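Side-chain contacts in eukaryotic peptide chain release factor GTP-binding subunit (Schizosaccharomyces pombe, PDB 1R5B), which belongs to the translational GTPases related to elongation factor Tu, with a P-loop GTP-binding domain joined to two beta-rich domains: residues R156-A161 and I188-E193; I377-Y382 and A398-K403; Y382-H387 and E393-A398. All blocks are in the same frame, centred on the assembly; numbering follows the deposited sequence.

In the fold
Along the chain, contact 1 closes before contact 2 opens, and contact 3 is nested inside the loop that contact 2 closes. Contact 1 belongs to the GTP-binding domain, where strand 184-189 lies in the mixed sheet beside strand 147-153. Contacts 2 and 3 belong to the C-terminal beta domain, with centres about 11 Å apart. They share Tyr382 and Ala398, and Thr380 packs on Phe397 between them. The centre of contact 1 lies about 62 Å from that of contact 2 and about 59 Å from that of contact 3, across the chain's centre. The set therefore samples two domains: a salt bridge at the NKxD loop in one, the pairing of the sheet's two outermost strands and the loops next to them in the other.

Contact 1 of 3, residues R156-A161 and I188-E193; sequences RGEFEA and INKMDE
Glu158 and Lys190 meet as a salt bridge, their extended side chains crossing at about a right angle. The ammonium lies nearer one oxygen than the other: Lys190 NZ is 2.7 Å from Glu158 OE2, on its syn lone pair, while the bond from Lys190 NZ to Glu158 OE1 is weak at 3.0 Å. With CG roughly anti to the backbone N (chi1 -151°), Glu158 sends its carboxylate across to the lysine.

Both polar ends have further partners. Lys190 NZ also donates to the backbone carbonyl of Asp53, its strongest partner, so the ammonium is shared between a charged and a neutral acceptor. Glu158 OE2 also forms a salt bridge with Arg155 NE and a hydrogen bond with Ser153 OG. Arg155 and Lys190 thus gather round one carboxylate, which would probably stabilise its negative charge.

Residues 189-192 read Asn-Lys-Met-Asp, matching the NKxD signature of P-loop GTPases. The bridge ties this loop to the start of helix 158-161, whose N-cap is Gly157. In the sheet, Asn189 is hydrogen-bonded through its backbone to Ile152 of the neighbouring strand 147-153 and to Ala154 just after it, and Phe159 packs between that strand and helix 200-218.

Contact 2 of 3, residues I377-Y382 and A398-K403; sequences ILTTGY and AKLLHK
Thr379 and Leu400 cross obliquely, the hydroxyl of the threonine lying against the flank of the leucine. Thr379 OG1 is 3.2 Å from Leu400 CD2 and 3.3 Å from Leu400 CB, so the oxygen rests against CB and CD2, both on its leucine side. The torsion explains which branch does the touching: OG1 stands anti to the backbone N (chi1 171°), directed at the leucine, while the methyl CG2 is turned off it. Leu400 itself has an unusual chi1 of -133°, away from the staggered positions, and its CD2 also approaches Thr379 CB at 3.5 Å. These are van der Waals contacts between a hydroxyl and hydrocarbon, close enough to count as tight.

Neither 377-382 nor 398-403 forms regular helix or strand. They are loops at one end of the C-terminal beta barrel, a domain of the kind found in the elongation factor 1A family: the first leads into strand 385-387, the second leaves strand 396-397 on its way to strand 426-430. Met416 and Ile424 add apolar cover to Thr379 and Leu400 respectively.

The second meeting is of side chain with backbone. Thr380 CG2 sits 3.2 Å from Ala398 O, whereas the methyl of Ala398 points away from the threonine. The two backbones are nearest here, with Thr380 CA and Ala398 CA 4.7 Å apart. Thr380 instead spends its hydroxyl along its own chain, where Thr380 OG1 and Thr379 OG1 are hydrogen-bonded at 2.7 Å. Both threonines also touch a crystal neighbour, which may influence their orientation.

Contact 3 of 3, residues Y382-H387 and E393-A398; sequences YSCVMH and EEVSFA
Val395 packs its CG1 against Met386 CB at 3.6 Å, the closest apolar approach between two antiparallel chain segments that run beside each other. These segments include the two outermost strands, 385-387 and 396-397, of the six-stranded antiparallel sheet in the C-terminal domain. Their meeting closes the curled sheet, consistent with the beta barrel of this domain in elongation factor relatives.

The seam is short: a single bridge, the hydrogen-bonded pair Cys384 and Val395. Val395 N donates to Cys384 O at 3.2 Å, almost in line with the carbonyl, and the return bond from Cys384 N to Val395 O is weak. Further along, Glu393 N reaches Met386 O at 2.8 Å. On the Tyr382 side of the bridge the chains meet through CA-H...O contacts, such as Ser396 CA to Tyr382 O at 3.2 Å.

The tight part faces the barrel interior. Val395 CG1 occupies the slot between its backbone N and carbonyl carbon (chi1 70°), which brings it up to Met386 and within 4.2 Å of Cys384 SG. Leu428 backs Val395, while Met386 also touches Phe365, Phe448 and Leu450. Next to this core, Tyr382 and Phe397 lie side by side pointing the same way, Phe397 CE2 arriving at the edge of the tyrosine ring.

The other side is looser and more polar, though Val385 CG1 lies 3.9 Å from Glu393 O. The chain of Glu394 folds back at chi2 (82°) over its partner segment, yet its carboxylate forms no hydrogen bond there. Ser383, an exposed residue, marks this side: its OG stands 3.8 Å from Glu394 OE1 and equally far from Glu394 OE2.

Contact 1 of 3, residues R156-A161 and I188-E193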
loop_
_atom_site.group_PDB
_atom_site.type_symbol
_atom_site.label_atom_id
_atom_site.label_comp_id
_atom_site.label_asym_id
_atom_site.label_seq_id
_atom_site.Cartn_x
_atom_site.Cartn_y
_atom_site.Cartn_z
ATOM N N ARG A 156 33.750 3.023 -9.518
ATOM C CA ARG A 156 34.753 1.984 -9.752
ATOM C C ARG A 156 35.656 1.887 -8.527
ATOM O O ARG A 156 36.007 2.908 -7.924
ATOM C CB ARG A 156 35.576 2.292 -11.014
ATOM C CG ARG A 156 34.756 2.236 -12.305
ATOM C CD ARG A 156 35.562 2.317 -13.607
ATOM N NE ARG A 156 34.652 2.497 -14.737
ATOM C CZ ARG A 156 33.923 1.529 -15.306
ATOM N NH1 ARG A 156 34.003 0.260 -14.892
ATOM N NH2 ARG A 156 33.105 1.833 -16.311
ATOM N N GLY A 157 36.025 0.661 -8.158
ATOM C CA GLY A 157 36.730 0.413 -6.906
ATOM C C GLY A 157 35.793 0.141 -5.735
ATOM O O GLY A 157 35.891 -0.900 -5.102
ATOM N N GLU A 158 34.868 1.057 -5.463
ATOM C CA GLU A 158 33.996 0.949 -4.286
ATOM C C GLU A 158 32.964 -0.186 -4.413
ATOM O O GLU A 158 32.801 -0.985 -3.496
ATOM C CB GLU A 158 33.291 2.287 -4.034
ATOM C CG GLU A 158 32.948 2.570 -2.577
ATOM C CD GLU A 158 32.064 3.792 -2.424
ATOM O OE1 GLU A 158 31.424 3.946 -1.363
ATOM O OE2 GLU A 158 31.998 4.597 -3.371
ATOM N N PHE A 159 32.274 -0.225 -5.551
ATOM C CA PHE A 159 31.358 -1.311 -5.922
ATOM C C PHE A 159 31.980 -2.677 -5.728
ATOM O O PHE A 159 31.514 -3.467 -4.939
ATOM C CB PHE A 159 30.943 -1.168 -7.393
ATOM C CG PHE A 159 30.046 -2.258 -7.875
ATOM C CD1 PHE A 159 28.731 -2.323 -7.444
ATOM C CD2 PHE A 159 30.507 -3.220 -8.759
ATOM C CE1 PHE A 159 27.886 -3.326 -7.878
ATOM C CE2 PHE A 159 29.666 -4.231 -9.201
ATOM C CZ PHE A 159 28.348 -4.282 -8.751
ATOM N N GLU A 160 33.038 -2.930 -6.481
ATOM C CA GLU A 160 33.795 -4.174 -6.449
ATOM C C GLU A 160 34.219 -4.554 -5.046
ATOM O O GLU A 160 34.138 -5.719 -4.678
ATOM C CB GLU A 160 35.038 -4.045 -7.340
ATOM C CG GLU A 160 34.754 -4.291 -8.819
ATOM C CD GLU A 160 34.108 -3.101 -9.567
ATOM O OE1 GLU A 160 33.746 -2.069 -8.965
ATOM O OE2 GLU A 160 33.988 -3.203 -10.802
ATOM N N ALA A 161 34.650 -3.567 -4.264
ATOM C CA ALA A 161 35.193 -3.820 -2.930
ATOM C C ALA A 161 34.186 -4.529 -2.022
ATOM O O ALA A 161 34.570 -5.380 -1.214
ATOM C CB ALA A 161 35.660 -2.522 -2.293
ATOM N N ILE A 188 21.249 1.754 -7.217
ATOM C CA ILE A 188 22.612 1.922 -7.677
ATOM C C ILE A 188 22.927 3.426 -7.601
ATOM O O ILE A 188 22.466 4.203 -8.441
ATOM C CB ILE A 188 22.781 1.399 -9.133
ATOM C CG1 ILE A 188 22.335 -0.065 -9.283
ATOM C CG2 ILE A 188 24.231 1.562 -9.595
ATOM C CD1 ILE A 188 23.074 -1.033 -8.457
ATOM N N ASN A 189 23.716 3.822 -6.598
ATOM C CA ASN A 189 23.968 5.229 -6.273
ATOM C C ASN A 189 25.254 5.753 -6.923
ATOM O O ASN A 189 26.031 4.983 -7.476
ATOM C CB ASN A 189 24.037 5.364 -4.750
ATOM C CG ASN A 189 23.967 6.809 -4.269
ATOM O OD1 ASN A 189 24.514 7.149 -3.219
ATOM N ND2 ASN A 189 23.284 7.652 -5.019
ATOM N N LYS A 190 25.456 7.068 -6.862
ATOM C CA LYS A 190 26.655 7.736 -7.374
ATOM C C LYS A 190 26.818 7.636 -8.890
ATOM O O LYS A 190 27.937 7.605 -9.396
ATOM C CB LYS A 190 27.920 7.226 -6.671
ATOM C CG LYS A 190 27.811 7.136 -5.152
ATOM C CD LYS A 190 29.194 6.989 -4.533
ATOM C CE LYS A 190 29.204 7.227 -3.034
ATOM N NZ LYS A 190 30.349 6.501 -2.405
ATOM N N MET A 191 25.706 7.625 -9.615
ATOM C CA MET A 191 25.745 7.539 -11.074
ATOM C C MET A 191 26.377 8.790 -11.722
ATOM O O MET A 191 26.856 8.725 -12.850
ATOM C CB MET A 191 24.334 7.297 -11.633
ATOM C CG MET A 191 23.714 5.943 -11.256
ATOM S SD MET A 191 24.571 4.476 -11.882
ATOM C CE MET A 191 24.594 4.730 -13.540
ATOM N N ASP A 192 26.379 9.906 -10.993
ATOM C CA ASP A 192 26.892 11.189 -11.461
ATOM C C ASP A 192 28.423 11.312 -11.407
ATOM O O ASP A 192 29.009 12.158 -12.092
ATOM C CB ASP A 192 26.282 12.311 -10.602
ATOM C CG ASP A 192 26.899 12.386 -9.192
ATOM O OD1 ASP A 192 26.635 11.490 -8.356
ATOM O OD2 ASP A 192 27.669 13.307 -8.833
ATOM N N GLU A 193 29.059 10.481 -10.582
ATOM C CA GLU A 193 30.487 10.612 -10.270
ATOM C C GLU A 193 31.413 10.469 -11.490
ATOM O O GLU A 193 31.015 9.934 -12.505
ATOM C CB GLU A 193 30.874 9.587 -9.195
ATOM C CG GLU A 193 30.569 10.039 -7.771
ATOM C CD GLU A 193 31.470 9.388 -6.729
ATOM O OE1 GLU A 193 32.386 8.619 -7.099
ATOM O OE2 GLU A 193 31.265 9.652 -5.523
#

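Contact 2 of 3, residues I377-Y382 and A398-K403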
loop_
_atom_site.group_PDB
_atom_site.type_symbol
_atom_site.label_atom_id
_atom_site.label_comp_id
_atom_site.label_asym_id
_atom_site.label_seq_id
_atom_site.Cartn_x
_atom_site.Cartn_y
_atom_site.Cartn_z
ATOM N N ILE A 377 -31.519 16.125 7.224
ATOM C CA ILE A 377 -32.322 14.969 7.678
ATOM C C ILE A 377 -31.905 14.357 9.047
ATOM O O ILE A 377 -30.718 14.315 9.411
ATOM C CB ILE A 377 -32.387 13.863 6.562
ATOM C CG1 ILE A 377 -32.828 14.452 5.207
ATOM C CG2 ILE A 377 -33.353 12.730 6.951
ATOM C CD1 ILE A 377 -34.282 14.947 5.148
ATOM N N LEU A 378 -32.939 13.873 9.758
ATOM C CA LEU A 378 -32.911 13.404 11.161
ATOM C C LEU A 378 -31.692 12.592 11.652
ATOM O O LEU A 378 -31.048 11.863 10.890
ATOM C CB LEU A 378 -34.190 12.583 11.456
ATOM C CG LEU A 378 -35.405 13.293 12.076
ATOM C CD1 LEU A 378 -35.751 14.587 11.344
ATOM C CD2 LEU A 378 -36.631 12.368 12.115
ATOM N N THR A 379 -31.423 12.736 12.952
ATOM C CA THR A 379 -30.413 11.956 13.673
ATOM C C THR A 379 -30.933 10.581 14.054
ATOM O O THR A 379 -32.141 10.318 14.024
ATOM C CB THR A 379 -29.977 12.671 14.994
ATOM O OG1 THR A 379 -29.152 11.795 15.776
ATOM C CG2 THR A 379 -31.176 12.942 15.942
ATOM N N THR A 380 -30.000 9.713 14.428
ATOM C CA THR A 380 -30.318 8.463 15.109
ATOM C C THR A 380 -31.281 7.585 14.294
ATOM O O THR A 380 -32.004 6.759 14.849
ATOM C CB THR A 380 -30.855 8.779 16.531
ATOM O OG1 THR A 380 -29.926 9.637 17.208
ATOM C CG2 THR A 380 -30.907 7.533 17.423
ATOM N N GLY A 381 -31.255 7.747 12.972
ATOM C CA GLY A 381 -32.081 6.945 12.088
ATOM C C GLY A 381 -32.203 7.529 10.695
ATOM O O GLY A 381 -33.301 7.818 10.216
ATOM N N TYR A 382 -31.061 7.708 10.033
ATOM C CA TYR A 382 -31.077 8.150 8.651
ATOM C C TYR A 382 -30.723 6.948 7.796
ATOM O O TYR A 382 -29.700 6.342 8.027
ATOM C CB TYR A 382 -30.078 9.288 8.446
ATOM C CG TYR A 382 -30.062 9.827 7.039
ATOM C CD1 TYR A 382 -28.870 9.947 6.331
ATOM C CD2 TYR A 382 -31.245 10.210 6.411
ATOM C CE1 TYR A 382 -28.856 10.437 5.038
ATOM C CE2 TYR A 382 -31.242 10.699 5.120
ATOM C CZ TYR A 382 -30.047 10.810 4.438
ATOM O OH TYR A 382 -30.053 11.303 3.160
ATOM N N ALA A 398 -26.912 5.488 14.999
ATOM C CA ALA A 398 -27.423 4.972 16.266
ATOM C C ALA A 398 -27.126 5.930 17.417
ATOM O O ALA A 398 -28.028 6.319 18.149
ATOM C CB ALA A 398 -26.825 3.603 16.553
ATOM N N LYS A 399 -25.856 6.293 17.574
ATOM C CA LYS A 399 -25.424 7.207 18.629
ATOM C C LYS A 399 -24.654 8.390 18.035
ATOM O O LYS A 399 -23.441 8.499 18.241
ATOM C CB LYS A 399 -24.551 6.468 19.656
ATOM C CG LYS A 399 -25.248 5.314 20.370
ATOM C CD LYS A 399 -24.424 4.804 21.551
ATOM C CE LYS A 399 -25.163 3.732 22.349
ATOM N NZ LYS A 399 -24.562 2.383 22.155
ATOM N N LEU A 400 -25.364 9.263 17.303
ATOM C CA LEU A 400 -24.787 10.501 16.734
ATOM C C LEU A 400 -24.047 11.243 17.837
ATOM O O LEU A 400 -24.646 11.649 18.824
ATOM C CB LEU A 400 -25.866 11.407 16.100
ATOM C CG LEU A 400 -25.596 11.983 14.699
ATOM C CD1 LEU A 400 -25.631 10.891 13.651
ATOM C CD2 LEU A 400 -26.584 13.075 14.310
ATOM N N LEU A 401 -22.739 11.405 17.660
ATOM C CA LEU A 401 -21.847 11.787 18.758
ATOM C C LEU A 401 -21.143 13.142 18.519
ATOM O O LEU A 401 -21.177 14.019 19.400
ATOM C CB LEU A 401 -20.826 10.655 19.027
ATOM C CG LEU A 401 -20.895 9.900 20.366
ATOM C CD1 LEU A 401 -20.116 8.593 20.297
ATOM C CD2 LEU A 401 -20.393 10.756 21.534
ATOM N N HIS A 402 -20.533 13.318 17.338
ATOM C CA HIS A 402 -19.664 14.480 17.067
ATOM C C HIS A 402 -19.831 15.145 15.684
ATOM O O HIS A 402 -20.340 14.534 14.743
ATOM C CB HIS A 402 -18.212 14.048 17.223
ATOM C CG HIS A 402 -17.845 13.646 18.613
ATOM N ND1 HIS A 402 -18.157 12.410 19.133
ATOM C CD2 HIS A 402 -17.181 14.306 19.588
ATOM C CE1 HIS A 402 -17.709 12.328 20.370
ATOM N NE2 HIS A 402 -17.108 13.465 20.670
ATOM N N LYS A 403 -19.365 16.397 15.590
ATOM C CA LYS A 403 -19.393 17.213 14.363
ATOM C C LYS A 403 -17.991 17.434 13.742
ATOM O O LYS A 403 -17.707 16.922 12.659
ATOM C CB LYS A 403 -20.059 18.565 14.661
ATOM C CG LYS A 403 -20.554 19.328 13.438
ATOM C CD LYS A 403 -21.792 20.165 13.770
ATOM C CE LYS A 403 -21.510 21.158 14.875
ATOM N NZ LYS A 403 -22.441 22.324 14.831
#

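Contact 3 of 3, residues Y382-H387 and E393-A398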
loop_
_atom_site.group_PDB
_atom_site.type_symbol
_atom_site.label_atom_id
_atom_site.label_comp_id
_atom_site.label_asym_id
_atom_site.label_seq_id
_atom_site.Cartn_x
_atom_site.Cartn_y
_atom_site.Cartn_z
ATOM N N TYR A 382 -31.061 7.708 10.033
ATOM C CA TYR A 382 -31.077 8.150 8.651
ATOM C C TYR A 382 -30.723 6.948 7.796
ATOM O O TYR A 382 -29.700 6.342 8.027
ATOM C CB TYR A 382 -30.078 9.288 8.446
ATOM C CG TYR A 382 -30.062 9.827 7.039
ATOM C CD1 TYR A 382 -28.870 9.947 6.331
ATOM C CD2 TYR A 382 -31.245 10.210 6.411
ATOM C CE1 TYR A 382 -28.856 10.437 5.038
ATOM C CE2 TYR A 382 -31.242 10.699 5.120
ATOM C CZ TYR A 382 -30.047 10.810 4.438
ATOM O OH TYR A 382 -30.053 11.303 3.160
ATOM N N SER A 383 -31.573 6.593 6.833
ATOM C CA SER A 383 -31.345 5.408 6.001
ATOM C C SER A 383 -30.887 5.747 4.586
ATOM O O SER A 383 -31.567 6.457 3.851
ATOM C CB SER A 383 -32.600 4.542 5.913
ATOM O OG SER A 383 -32.352 3.403 5.100
ATOM N N CYS A 384 -29.721 5.229 4.220
ATOM C CA CYS A 384 -29.244 5.266 2.841
ATOM C C CYS A 384 -28.441 4.013 2.546
ATOM O O CYS A 384 -28.125 3.233 3.449
ATOM C CB CYS A 384 -28.381 6.511 2.589
ATOM S SG CYS A 384 -27.096 6.805 3.821
ATOM N N VAL A 385 -28.118 3.823 1.274
ATOM C CA VAL A 385 -27.196 2.767 0.872
ATOM C C VAL A 385 -25.774 3.170 1.296
ATOM O O VAL A 385 -25.356 4.294 1.032
ATOM C CB VAL A 385 -27.264 2.520 -0.668
ATOM C CG1 VAL A 385 -26.316 1.396 -1.084
ATOM C CG2 VAL A 385 -28.690 2.199 -1.105
ATOM N N MET A 386 -25.056 2.277 1.986
ATOM C CA MET A 386 -23.615 2.451 2.232
ATOM C C MET A 386 -22.837 1.563 1.278
ATOM O O MET A 386 -23.215 0.424 1.041
ATOM C CB MET A 386 -23.233 2.095 3.672
ATOM C CG MET A 386 -21.750 2.337 4.026
ATOM S SD MET A 386 -21.170 1.289 5.373
ATOM C CE MET A 386 -20.320 2.333 6.300
ATOM N N HIS A 387 -21.756 2.106 0.727
ATOM C CA HIS A 387 -20.830 1.360 -0.121
ATOM C C HIS A 387 -19.494 1.357 0.620
ATOM O O HIS A 387 -19.019 2.443 0.944
ATOM C CB HIS A 387 -20.664 2.067 -1.477
ATOM C CG HIS A 387 -21.943 2.277 -2.237
ATOM N ND1 HIS A 387 -22.184 1.686 -3.458
ATOM C CD2 HIS A 387 -23.027 3.049 -1.975
ATOM C CE1 HIS A 387 -23.371 2.066 -3.905
ATOM N NE2 HIS A 387 -23.903 2.893 -3.023
ATOM N N GLU A 393 -24.828 -1.850 0.749
ATOM C CA GLU A 393 -25.739 -2.451 1.720
ATOM C C GLU A 393 -26.856 -1.514 2.236
ATOM O O GLU A 393 -27.796 -1.207 1.492
ATOM C CB GLU A 393 -24.946 -3.103 2.861
ATOM C CG GLU A 393 -25.742 -4.100 3.694
ATOM C CD GLU A 393 -26.736 -4.917 2.873
ATOM O OE1 GLU A 393 -26.290 -5.810 2.115
ATOM O OE2 GLU A 393 -27.961 -4.658 2.973
ATOM N N GLU A 394 -26.775 -1.080 3.496
ATOM C CA GLU A 394 -27.908 -0.445 4.177
ATOM C C GLU A 394 -27.462 -0.008 5.563
ATOM O O GLU A 394 -26.977 -0.825 6.342
ATOM C CB GLU A 394 -29.084 -1.427 4.302
ATOM C CG GLU A 394 -30.353 -0.853 4.935
ATOM C CD GLU A 394 -31.218 -0.086 3.948
ATOM O OE1 GLU A 394 -30.659 0.682 3.134
ATOM O OE2 GLU A 394 -32.462 -0.245 3.990
ATOM N N VAL A 395 -27.640 1.265 5.887
ATOM C CA VAL A 395 -27.053 1.797 7.109
ATOM C C VAL A 395 -27.852 2.940 7.731
ATOM O O VAL A 395 -28.533 3.682 7.031
ATOM C CB VAL A 395 -25.610 2.282 6.846
ATOM C CG1 VAL A 395 -25.609 3.541 5.978
ATOM C CG2 VAL A 395 -24.870 2.523 8.154
ATOM N N SER A 396 -27.729 3.064 9.050
ATOM C CA SER A 396 -28.412 4.085 9.838
ATOM C C SER A 396 -27.568 4.494 11.045
ATOM O O SER A 396 -26.713 3.732 11.502
ATOM C CB SER A 396 -29.770 3.561 10.319
ATOM O OG SER A 396 -29.592 2.421 11.143
ATOM N N PHE A 397 -27.826 5.692 11.574
ATOM C CA PHE A 397 -27.024 6.203 12.682
ATOM C C PHE A 397 -27.704 5.818 13.982
ATOM O O PHE A 397 -28.919 5.801 14.050
ATOM C CB PHE A 397 -26.839 7.720 12.564
ATOM C CG PHE A 397 -26.079 8.142 11.328
ATOM C CD1 PHE A 397 -24.727 8.461 11.399
ATOM C CD2 PHE A 397 -26.719 8.210 10.089
ATOM C CE1 PHE A 397 -24.027 8.838 10.255
ATOM C CE2 PHE A 397 -26.022 8.587 8.939
ATOM C CZ PHE A 397 -24.681 8.903 9.023
ATOM N N ALA A 398 -26.912 5.488 14.999
ATOM C CA ALA A 398 -27.423 4.972 16.266
ATOM C C ALA A 398 -27.126 5.930 17.417
ATOM O O ALA A 398 -28.028 6.319 18.149
ATOM C CB ALA A 398 -26.825 3.603 16.553
#